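Local structure of transcriptional regulator kdgR (Escherichia coli, 1YSP) at residues R55-L58 against Y59-A62; R71-D74 against E75-Q78; E117-E120 against G121-C124; Q155-V158 against A159-H162. The protein represses genes for the transport and catabolism of 2-keto-3-deoxygluconate by binding DNA, and this chain is its C-terminal IclR-type domain. All coordinates share one frame; numbering follows the deposited sequence.

Contact 1. Residues R55-L58 against Y59-A62; sequences RNPL and YSTA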
loop_
_atom_site.group_PDB
_atom_site.type_symbol
_atom_site.label_atom_id
_atom_site.label_comp_id
_atom_site.label_asym_id
_atom_site.label_seq_id
_atom_site.Cartn_x
_atom_site.Cartn_y
_atom_site.Cartn_z
ATOM N N ARG A 55 -6.682 3.398 -11.180
ATOM C CA ARG A 55 -6.700 4.489 -10.183
ATOM C C ARG A 55 -7.687 4.246 -9.001
ATOM O O ARG A 55 -8.840 3.818 -9.204
ATOM C CB ARG A 55 -7.014 5.804 -10.893
ATOM C CG ARG A 55 -6.496 7.040 -10.206
ATOM C CD ARG A 55 -7.167 8.292 -10.763
ATOM N NE ARG A 55 -6.633 8.661 -12.068
ATOM C CZ ARG A 55 -7.165 9.573 -12.883
ATOM N NH1 ARG A 55 -8.261 10.243 -12.526
ATOM N NH2 ARG A 55 -6.597 9.826 -14.063
ATOM N N ASN A 56 -7.249 4.517 -7.772
ATOM C CA ASN A 56 -8.040 4.132 -6.599
ATOM C C ASN A 56 -7.923 5.175 -5.488
ATOM O O ASN A 56 -6.971 5.964 -5.481
ATOM C CB ASN A 56 -7.662 2.725 -6.074
ATOM C CG ASN A 56 -8.442 1.553 -6.780
ATOM O OD1 ASN A 56 -8.110 0.370 -6.580
ATOM N ND2 ASN A 56 -9.476 1.879 -7.546
ATOM N N PRO A 57 -8.901 5.205 -4.555
ATOM C CA PRO A 57 -8.833 6.187 -3.451
ATOM C C PRO A 57 -7.596 6.000 -2.559
ATOM O O PRO A 57 -7.121 4.862 -2.356
ATOM C CB PRO A 57 -10.097 5.888 -2.639
ATOM C CG PRO A 57 -11.044 5.251 -3.626
ATOM C CD PRO A 57 -10.122 4.381 -4.473
ATOM N N LEU A 58 -7.127 7.087 -1.978
ATOM C CA LEU A 58 -6.021 7.032 -1.019
ATOM C C LEU A 58 -6.482 6.419 0.339
ATOM O O LEU A 58 -5.698 5.844 1.080
ATOM C CB LEU A 58 -5.539 8.461 -0.766
ATOM C CG LEU A 58 -4.758 9.179 -1.895
ATOM C CD1 LEU A 58 -4.500 10.600 -1.474
ATOM C CD2 LEU A 58 -3.405 8.453 -2.066
ATOM N N TYR A 59 -7.763 6.623 0.690
ATOM C CA TYR A 59 -8.189 6.349 2.097
ATOM C C TYR A 59 -8.674 4.903 2.312
ATOM O O TYR A 59 -8.847 4.452 3.470
ATOM C CB TYR A 59 -9.351 7.348 2.500
ATOM C CG TYR A 59 -10.506 7.361 1.522
ATOM C CD1 TYR A 59 -11.576 6.452 1.656
ATOM C CD2 TYR A 59 -10.549 8.285 0.445
ATOM C CE1 TYR A 59 -12.646 6.427 0.717
ATOM C CE2 TYR A 59 -11.624 8.287 -0.478
ATOM C CZ TYR A 59 -12.649 7.373 -0.356
ATOM O OH TYR A 59 -13.673 7.411 -1.271
ATOM N N SER A 60 -8.897 4.173 1.217
ATOM C CA SER A 60 -9.473 2.804 1.271
ATOM C C SER A 60 -8.530 1.713 0.703
ATOM O O SER A 60 -8.950 0.515 0.594
ATOM C CB SER A 60 -10.767 2.742 0.464
ATOM O OG SER A 60 -10.533 3.064 -0.912
ATOM N N THR A 61 -7.323 2.115 0.304
ATOM C CA THR A 61 -6.310 1.192 -0.245
ATOM C C THR A 61 -5.151 1.055 0.741
ATOM O O THR A 61 -4.837 2.014 1.433
ATOM C CB THR A 61 -5.766 1.660 -1.627
ATOM O OG1 THR A 61 -5.134 2.959 -1.520
ATOM C CG2 THR A 61 -6.895 1.690 -2.629
ATOM N N ALA A 62 -4.515 -0.122 0.824
ATOM C CA ALA A 62 -3.371 -0.309 1.679
ATOM C C ALA A 62 -2.195 0.585 1.171
ATOM O O ALA A 62 -1.492 1.195 1.958
ATOM C CB ALA A 62 -2.964 -1.830 1.765
#
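Thr61 turns back onto Pro57 where the chain leaves edge strand 55-57 and enters helix 62-69, a strand-to-helix turn of the GAF-like fold of IclR C-terminal domains. Thr61 is the N-cap of that helix. Its hydroxyl works in two directions: OG1 donates to Pro57 O over 2.9 Å, lying in the carbonyl plane with a C=O...OG1 angle of 156°, and it also pairs with Gly64 N in the first helical turn. A chi1 of 61°, which puts OG1 between the backbone N and the carbonyl carbon, lets one atom serve both ends of the turn. The methyl CG2 meanwhile packs on Asn56 CB at 3.7 Å. A valine here would lack the hydroxyl, and would probably leave Pro57 O without this donor and the helix start without its side-chain cap.

The second link runs along Tyr59. Its CB lies beside the Leu58 carbonyl carbon. From there chi1 of 52° swings the ring back over the proline. Pro57 CB stands over one face, displaced toward the rim and 3.9 Å from the ring centroid, a CH-pi contact. CD2, CE2 and CZ all lie near the methylene, Tyr59 CE2 closest at 3.6 Å from Pro57 CB. At the tip, Tyr59 OH lies 4.1 Å from Pro57 CG; its hydrogen-bond partner is Lys86 N, while the ring also meets that of Tyr85. The Leu58 side chain packs against Ile34, Ile79 and Leu80. The same Pro57 CB has a further neighbour in Ser60 OG, 3.3 Å away.

Contact 2. Residues R71-D74 against E75-Q78; sequences RDRD and EVKQ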
loop_
_atom_site.group_PDB
_atom_site.type_symbol
_atom_site.label_atom_id
_atom_site.label_comp_id
_atom_site.label_asym_id
_atom_site.label_seq_id
_atom_site.Cartn_x
_atom_site.Cartn_y
_atom_site.Cartn_z
ATOM N N ARG A 71 4.140 11.053 5.761
ATOM C CA ARG A 71 4.205 12.409 5.204
ATOM C C ARG A 71 3.950 13.457 6.248
ATOM O O ARG A 71 3.337 13.165 7.287
ATOM C CB ARG A 71 3.198 12.610 4.081
ATOM C CG ARG A 71 3.652 12.155 2.765
ATOM C CD ARG A 71 2.799 12.827 1.744
ATOM N NE ARG A 71 2.603 11.979 0.590
ATOM C CZ ARG A 71 3.373 11.975 -0.492
ATOM N NH1 ARG A 71 3.088 11.137 -1.480
ATOM N NH2 ARG A 71 4.420 12.791 -0.601
ATOM N N ASP A 72 4.448 14.679 5.973
ATOM C CA ASP A 72 4.136 15.841 6.805
ATOM C C ASP A 72 2.611 15.900 6.858
ATOM O O ASP A 72 1.951 15.850 5.816
ATOM C CB ASP A 72 4.756 17.131 6.214
ATOM C CG ASP A 72 4.270 18.429 6.915
ATOM O OD1 ASP A 72 4.293 18.518 8.173
ATOM O OD2 ASP A 72 3.873 19.374 6.188
ATOM N N ARG A 73 2.066 15.969 8.071
ATOM C CA ARG A 73 0.622 15.925 8.281
ATOM C C ARG A 73 -0.117 17.150 7.708
ATOM O O ARG A 73 -1.357 17.165 7.621
ATOM C CB ARG A 73 0.305 15.759 9.765
ATOM C CG ARG A 73 -1.090 15.178 10.037
ATOM C CD ARG A 73 -1.063 13.691 10.476
ATOM N NE ARG A 73 -0.232 12.848 9.610
ATOM C CZ ARG A 73 -0.016 11.544 9.788
ATOM N NH1 ARG A 73 -0.581 10.886 10.806
ATOM N NH2 ARG A 73 0.770 10.884 8.935
ATOM N N ASP A 74 0.651 18.172 7.330
ATOM C CA ASP A 74 0.084 19.341 6.661
ATOM C C ASP A 74 -0.002 19.143 5.161
ATOM O O ASP A 74 -1.013 19.498 4.559
ATOM C CB ASP A 74 0.805 20.647 7.050
ATOM C CG ASP A 74 -0.009 21.471 8.046
ATOM O OD1 ASP A 74 -0.735 22.394 7.606
ATOM O OD2 ASP A 74 0.027 21.179 9.257
ATOM N N GLU A 75 1.036 18.548 4.578
ATOM C CA GLU A 75 0.965 17.979 3.241
ATOM C C GLU A 75 -0.202 16.970 3.089
ATOM O O GLU A 75 -0.915 17.025 2.103
ATOM C CB GLU A 75 2.273 17.283 2.902
ATOM C CG GLU A 75 3.241 18.085 2.049
ATOM C CD GLU A 75 3.972 17.183 1.084
ATOM O OE1 GLU A 75 5.216 17.322 0.910
ATOM O OE2 GLU A 75 3.282 16.304 0.517
ATOM N N VAL A 76 -0.387 16.089 4.080
ATOM C CA VAL A 76 -1.511 15.119 4.101
ATOM C C VAL A 76 -2.852 15.848 4.027
ATOM O O VAL A 76 -3.628 15.610 3.114
ATOM C CB VAL A 76 -1.472 14.152 5.339
ATOM C CG1 VAL A 76 -2.810 13.379 5.488
ATOM C CG2 VAL A 76 -0.284 13.161 5.248
ATOM N N LYS A 77 -3.124 16.741 4.990
ATOM C CA LYS A 77 -4.415 17.430 4.996
ATOM C C LYS A 77 -4.609 18.213 3.668
ATOM O O LYS A 77 -5.711 18.255 3.137
ATOM C CB LYS A 77 -4.589 18.281 6.270
ATOM C CG LYS A 77 -5.074 17.473 7.507
ATOM C CD LYS A 77 -5.299 18.381 8.748
ATOM C CE LYS A 77 -6.172 19.604 8.375
ATOM N NZ LYS A 77 -6.544 20.527 9.509
ATOM N N GLN A 78 -3.529 18.757 3.118
ATOM C CA GLN A 78 -3.520 19.384 1.767
ATOM C C GLN A 78 -3.934 18.428 0.637
ATOM O O GLN A 78 -4.863 18.719 -0.137
ATOM C CB GLN A 78 -2.143 20.007 1.475
ATOM C CG GLN A 78 -1.944 20.496 0.028
ATOM C CD GLN A 78 -0.595 21.223 -0.225
ATOM O OE1 GLN A 78 0.489 20.779 0.215
ATOM N NE2 GLN A 78 -0.664 22.332 -0.980
#
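Asp72 starts helix 73-80 as its N-cap and binds two successive amides of the first turn. Its side-chain OD2 accepts from Glu75 N in a weak capping bond of 3.4 Å. Its backbone O takes Val76 N at 2.9 Å. With chi1 at 170°, CG stands anti to the backbone N, which places OD2 within reach of Glu75 N. Further along, Lys77 N bonds to Arg73 O at 3.2 Å and Gln78 N to Asp74 O at 3.0 Å, so the carbonyl oxygens of Asp72, Arg73 and Asp74 are each paired with an amide four residues on.

Charge pairing is looser. Arg71 NH2 and Glu75 OE2 form a long salt bridge of 3.9 Å; the carboxylate oxygen sits off the plane of the guanidinium, so the pair is held by charge and not by a directed hydrogen bond. Nearer the backbone, Arg71 CB touches Val76 CG2 at 3.7 Å.

Arg73 turns its polar end elsewhere: NH1 bridges to Asp104 and NH2 bonds weakly to Ala69 O, while NE is buried with no partner in the model. The helix lies at the surface with one side against helix 96-109, where Leu100 is touched by Arg73, Val76 and Lys77, and Leu103 by Arg73.

Contact 3. Residues E117-E120 against G121-C124; sequences EQEE and GLRC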
loop_
_atom_site.group_PDB
_atom_site.type_symbol
_atom_site.label_atom_id
_atom_site.label_comp_id
_atom_site.label_asym_id
_atom_site.label_seq_id
_atom_site.Cartn_x
_atom_site.Cartn_y
_atom_site.Cartn_z
ATOM N N GLU A 117 -12.245 -2.688 2.911
ATOM C CA GLU A 117 -12.618 -1.284 2.851
ATOM C C GLU A 117 -13.021 -0.830 1.449
ATOM O O GLU A 117 -13.789 0.104 1.314
ATOM C CB GLU A 117 -11.464 -0.433 3.416
ATOM C CG GLU A 117 -11.270 -0.632 4.915
ATOM C CD GLU A 117 -9.894 -0.255 5.375
ATOM O OE1 GLU A 117 -9.502 0.901 5.132
ATOM O OE2 GLU A 117 -9.172 -1.129 5.885
ATOM N N GLN A 118 -12.505 -1.481 0.401
ATOM C CA GLN A 118 -12.935 -1.189 -0.978
ATOM C C GLN A 118 -14.025 -2.127 -1.479
ATOM O O GLN A 118 -14.964 -1.695 -2.158
ATOM C CB GLN A 118 -11.764 -1.305 -1.960
ATOM C CG GLN A 118 -10.757 -0.230 -1.911
ATOM C CD GLN A 118 -9.842 -0.299 -3.129
ATOM O OE1 GLN A 118 -9.940 0.525 -4.027
ATOM N NE2 GLN A 118 -8.962 -1.295 -3.164
ATOM N N GLU A 119 -13.890 -3.402 -1.145
ATOM C CA GLU A 119 -14.738 -4.440 -1.698
ATOM C C GLU A 119 -14.876 -5.540 -0.671
ATOM O O GLU A 119 -13.880 -5.986 -0.076
ATOM C CB GLU A 119 -14.092 -4.981 -2.976
ATOM C CG GLU A 119 -15.047 -5.659 -3.930
ATOM C CD GLU A 119 -14.428 -5.851 -5.301
ATOM O OE1 GLU A 119 -14.757 -6.860 -5.962
ATOM O OE2 GLU A 119 -13.598 -5.002 -5.703
ATOM N N GLU A 120 -16.104 -5.969 -0.419
ATOM C CA GLU A 120 -16.294 -7.138 0.447
ATOM C C GLU A 120 -15.466 -8.312 -0.101
ATOM O O GLU A 120 -15.336 -8.490 -1.314
ATOM C CB GLU A 120 -17.782 -7.521 0.577
ATOM C CG GLU A 120 -18.624 -6.455 1.260
ATOM C CD GLU A 120 -19.089 -5.332 0.326
ATOM O OE1 GLU A 120 -18.588 -5.222 -0.832
ATOM O OE2 GLU A 120 -19.988 -4.557 0.764
ATOM N N GLY A 121 -14.838 -9.045 0.800
ATOM C CA GLY A 121 -14.093 -10.225 0.403
ATOM C C GLY A 121 -12.705 -9.958 -0.132
ATOM O O GLY A 121 -12.001 -10.908 -0.505
ATOM N N LEU A 122 -12.295 -8.680 -0.171
ATOM C CA LEU A 122 -10.927 -8.342 -0.633
ATOM C C LEU A 122 -10.076 -7.726 0.502
ATOM O O LEU A 122 -10.503 -6.762 1.146
ATOM C CB LEU A 122 -10.980 -7.406 -1.863
ATOM C CG LEU A 122 -9.703 -6.714 -2.376
ATOM C CD1 LEU A 122 -8.920 -7.707 -3.253
ATOM C CD2 LEU A 122 -10.000 -5.424 -3.182
ATOM N N ARG A 123 -8.892 -8.289 0.757
ATOM C CA ARG A 123 -8.009 -7.697 1.745
ATOM C C ARG A 123 -6.625 -7.505 1.131
ATOM O O ARG A 123 -6.197 -8.327 0.319
ATOM C CB ARG A 123 -7.936 -8.521 3.015
ATOM C CG ARG A 123 -7.220 -7.748 4.098
ATOM C CD ARG A 123 -6.703 -8.541 5.264
ATOM N NE ARG A 123 -7.695 -8.964 6.220
ATOM C CZ ARG A 123 -7.600 -8.801 7.540
ATOM N NH1 ARG A 123 -6.578 -8.147 8.093
ATOM N NH2 ARG A 123 -8.547 -9.294 8.320
ATOM N N CYS A 124 -5.964 -6.412 1.503
ATOM C CA CYS A 124 -4.617 -6.096 0.996
ATOM C C CYS A 124 -3.750 -5.630 2.146
ATOM O O CYS A 124 -4.256 -5.089 3.164
ATOM C CB CYS A 124 -4.695 -5.029 -0.116
ATOM S SG CYS A 124 -5.436 -5.664 -1.655
HETATM O O HOH W 1 -11.152 -4.160 -0.090
#
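A type II beta turn, Glu119 to Leu122, reverses the chain at the end of the loop that joins strand 112-115 to strand 123-130. Its closing bond runs from Leu122 N to Glu119 O, 3.1 Å long with an N-H...O angle of 154°. A water ties the same two residues a second time, accepting from Glu119 N at 3.0 Å and placed to donate to Leu122 O at 3.0 Å.

Between side chains the approach is loose: Glu119 CB lies 4.1 Å from Leu122 CB and equally near its CD2, while the extended Glu119 chain carries its carboxylate off this contact. Leu122 has CG anti to the backbone N (chi1 169°), which brings CD2 alongside Glu119 CB. At the third position of the turn, Gly121 has a positive phi of 81°, a value glycine takes easily; a CB there would come within 2.6 Å of Glu120 O.

The two strands are antiparallel neighbours in the central sheet of the GAF-like fold, so the loop closes a beta hairpin at the edge of the sheet, with Cys124 already paired to Asp114 through the backbone. Within the loop, Gly121 N is taken by a carboxylate oxygen of Glu116, and Glu117 bridges to Lys65 through OE1 and accepts from Asn115 N through OE2. Glu120, its chain bent at chi2, brings OE2 close to OE2 of Glu90, a pairing of like charges that may favour protonation of one of them.

Contact 4. Residues Q155-V158 against A159-H162; sequences QEYV and AMLH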
loop_
_atom_site.group_PDB
_atom_site.type_symbol
_atom_site.label_atom_id
_atom_site.label_comp_id
_atom_site.label_asym_id
_atom_site.label_seq_id
_atom_site.Cartn_x
_atom_site.Cartn_y
_atom_site.Cartn_z
ATOM N N GLN A 155 1.712 -11.682 9.522
ATOM C CA GLN A 155 3.071 -11.357 9.926
ATOM C C GLN A 155 4.139 -11.882 8.930
ATOM O O GLN A 155 5.123 -11.180 8.645
ATOM C CB GLN A 155 3.333 -11.764 11.400
ATOM C CG GLN A 155 2.540 -10.903 12.462
ATOM C CD GLN A 155 2.886 -9.394 12.450
ATOM O OE1 GLN A 155 4.068 -9.013 12.453
ATOM N NE2 GLN A 155 1.847 -8.528 12.443
ATOM N N GLU A 156 3.940 -13.084 8.393
ATOM C CA GLU A 156 4.859 -13.628 7.368
ATOM C C GLU A 156 4.805 -12.760 6.089
ATOM O O GLU A 156 5.837 -12.389 5.515
ATOM C CB GLU A 156 4.483 -15.077 7.058
ATOM C CG GLU A 156 5.223 -15.692 5.847
ATOM C CD GLU A 156 5.375 -17.220 5.919
ATOM O OE1 GLU A 156 5.555 -17.775 7.030
ATOM O OE2 GLU A 156 5.305 -17.862 4.852
ATOM N N TYR A 157 3.592 -12.347 5.703
ATOM C CA TYR A 157 3.406 -11.493 4.505
ATOM C C TYR A 157 4.072 -10.147 4.717
ATOM O O TYR A 157 4.716 -9.638 3.804
ATOM C CB TYR A 157 1.915 -11.309 4.154
ATOM C CG TYR A 157 1.305 -12.442 3.378
ATOM C CD1 TYR A 157 1.946 -13.697 3.267
ATOM C CD2 TYR A 157 0.062 -12.299 2.789
ATOM C CE1 TYR A 157 1.365 -14.722 2.604
ATOM C CE2 TYR A 157 -0.523 -13.345 2.097
ATOM C CZ TYR A 157 0.135 -14.556 2.020
ATOM O OH TYR A 157 -0.449 -15.573 1.327
ATOM N N VAL A 158 3.959 -9.597 5.919
ATOM C CA VAL A 158 4.529 -8.276 6.226
ATOM C C VAL A 158 6.064 -8.389 6.165
ATOM O O VAL A 158 6.753 -7.532 5.582
ATOM C CB VAL A 158 4.047 -7.751 7.600
ATOM C CG1 VAL A 158 4.921 -6.565 8.110
ATOM C CG2 VAL A 158 2.525 -7.374 7.551
ATOM N N ALA A 159 6.570 -9.485 6.729
ATOM C CA ALA A 159 8.021 -9.710 6.779
ATOM C C ALA A 159 8.573 -9.850 5.373
ATOM O O ALA A 159 9.580 -9.191 5.035
ATOM C CB ALA A 159 8.346 -10.937 7.642
ATOM N N MET A 160 7.877 -10.595 4.513
ATOM C CA MET A 160 8.369 -10.737 3.120
ATOM C C MET A 160 8.233 -9.434 2.306
ATOM O O MET A 160 9.071 -9.136 1.441
ATOM C CB MET A 160 7.632 -11.835 2.368
ATOM C CG MET A 160 7.862 -13.255 2.937
ATOM S SD MET A 160 6.866 -14.446 2.005
ATOM C CE MET A 160 5.282 -14.285 2.772
ATOM N N LEU A 161 7.137 -8.694 2.526
ATOM C CA LEU A 161 7.007 -7.339 1.892
ATOM C C LEU A 161 8.182 -6.427 2.297
ATOM O O LEU A 161 8.743 -5.720 1.445
ATOM C CB LEU A 161 5.665 -6.691 2.315
ATOM C CG LEU A 161 4.494 -7.206 1.521
ATOM C CD1 LEU A 161 3.179 -6.709 2.201
ATOM C CD2 LEU A 161 4.542 -6.744 0.065
ATOM N N HIS A 162 8.496 -6.394 3.587
ATOM C CA HIS A 162 9.573 -5.541 4.102
ATOM C C HIS A 162 10.919 -5.902 3.476
ATOM O O HIS A 162 11.682 -5.021 3.046
ATOM C CB HIS A 162 9.656 -5.615 5.608
ATOM C CG HIS A 162 8.706 -4.688 6.304
ATOM N ND1 HIS A 162 8.466 -3.397 5.865
ATOM C CD2 HIS A 162 7.976 -4.844 7.431
ATOM C CE1 HIS A 162 7.602 -2.817 6.678
ATOM N NE2 HIS A 162 7.290 -3.670 7.635
#
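Met160 leaves the helix with CG anti to the carbonyl carbon (chi1 -65°), and a bend at chi3 of -82° brings its methyl back onto Glu156 and Tyr157, one turn earlier in helix 151-172. In this long alpha-helix, packed on the sheet of the GAF-like domain, the contact pairs residues three and four apart. Met160 CE lies 3.4 Å from Glu156 CG and 3.4 Å from Tyr157 CD1, coming at the ring obliquely. The same methyl is 3.4 Å from Glu156 O, the oxygen that accepts Met160 N.

Tyr157 and Met160 run side by side, and both touch Thr20 of helix 4-20; Leu16 of that helix also meets Met160. An alanine here would end at CB, and is likely to open a gap between Glu156 CG, the Tyr157 ring and Leu16. The tyrosine hydroxyl is held independently, by Glu22 and Arg153.

Four consecutive backbone bonds, from Ala159 N to Gln155 O through His162 N to Val158 O, are each 2.9 Å long. Leu161 lays its CG over Tyr157 O and faces the sheet at Ile125, Val127, Leu140 and Ile142. Val158 and His162, which meet Ile125 and Val127 of the same sheet respectively, lie side by side: Val158 CG1 meets the His162 imidazole at CD2, 3.6 Å away, with NE2 just behind at 3.8 Å.

Overall arrangement
Contacts 1 and 3 touch, although their centres are 11 Å apart. Gln118 CG lies 3.2 Å from Ser60 O, the rest of that side chain packs by Asn56 and Thr61, and Ala62 CB lies 3.8 Å from Cys124 O. The turn after edge strand 55-57 and the hairpin loop beyond strand 112-115 thus meet, although these strands lie at the two ends of the sheet. Contacts 2 and 4 stand on opposite sides of the chain's centre, their own centres about 27 Å apart, the first in a peripheral helix and the second in the last helix. Contact 1 comes within about 7 Å of contact 2 and 8 Å of contact 4, nearest atoms, touching neither.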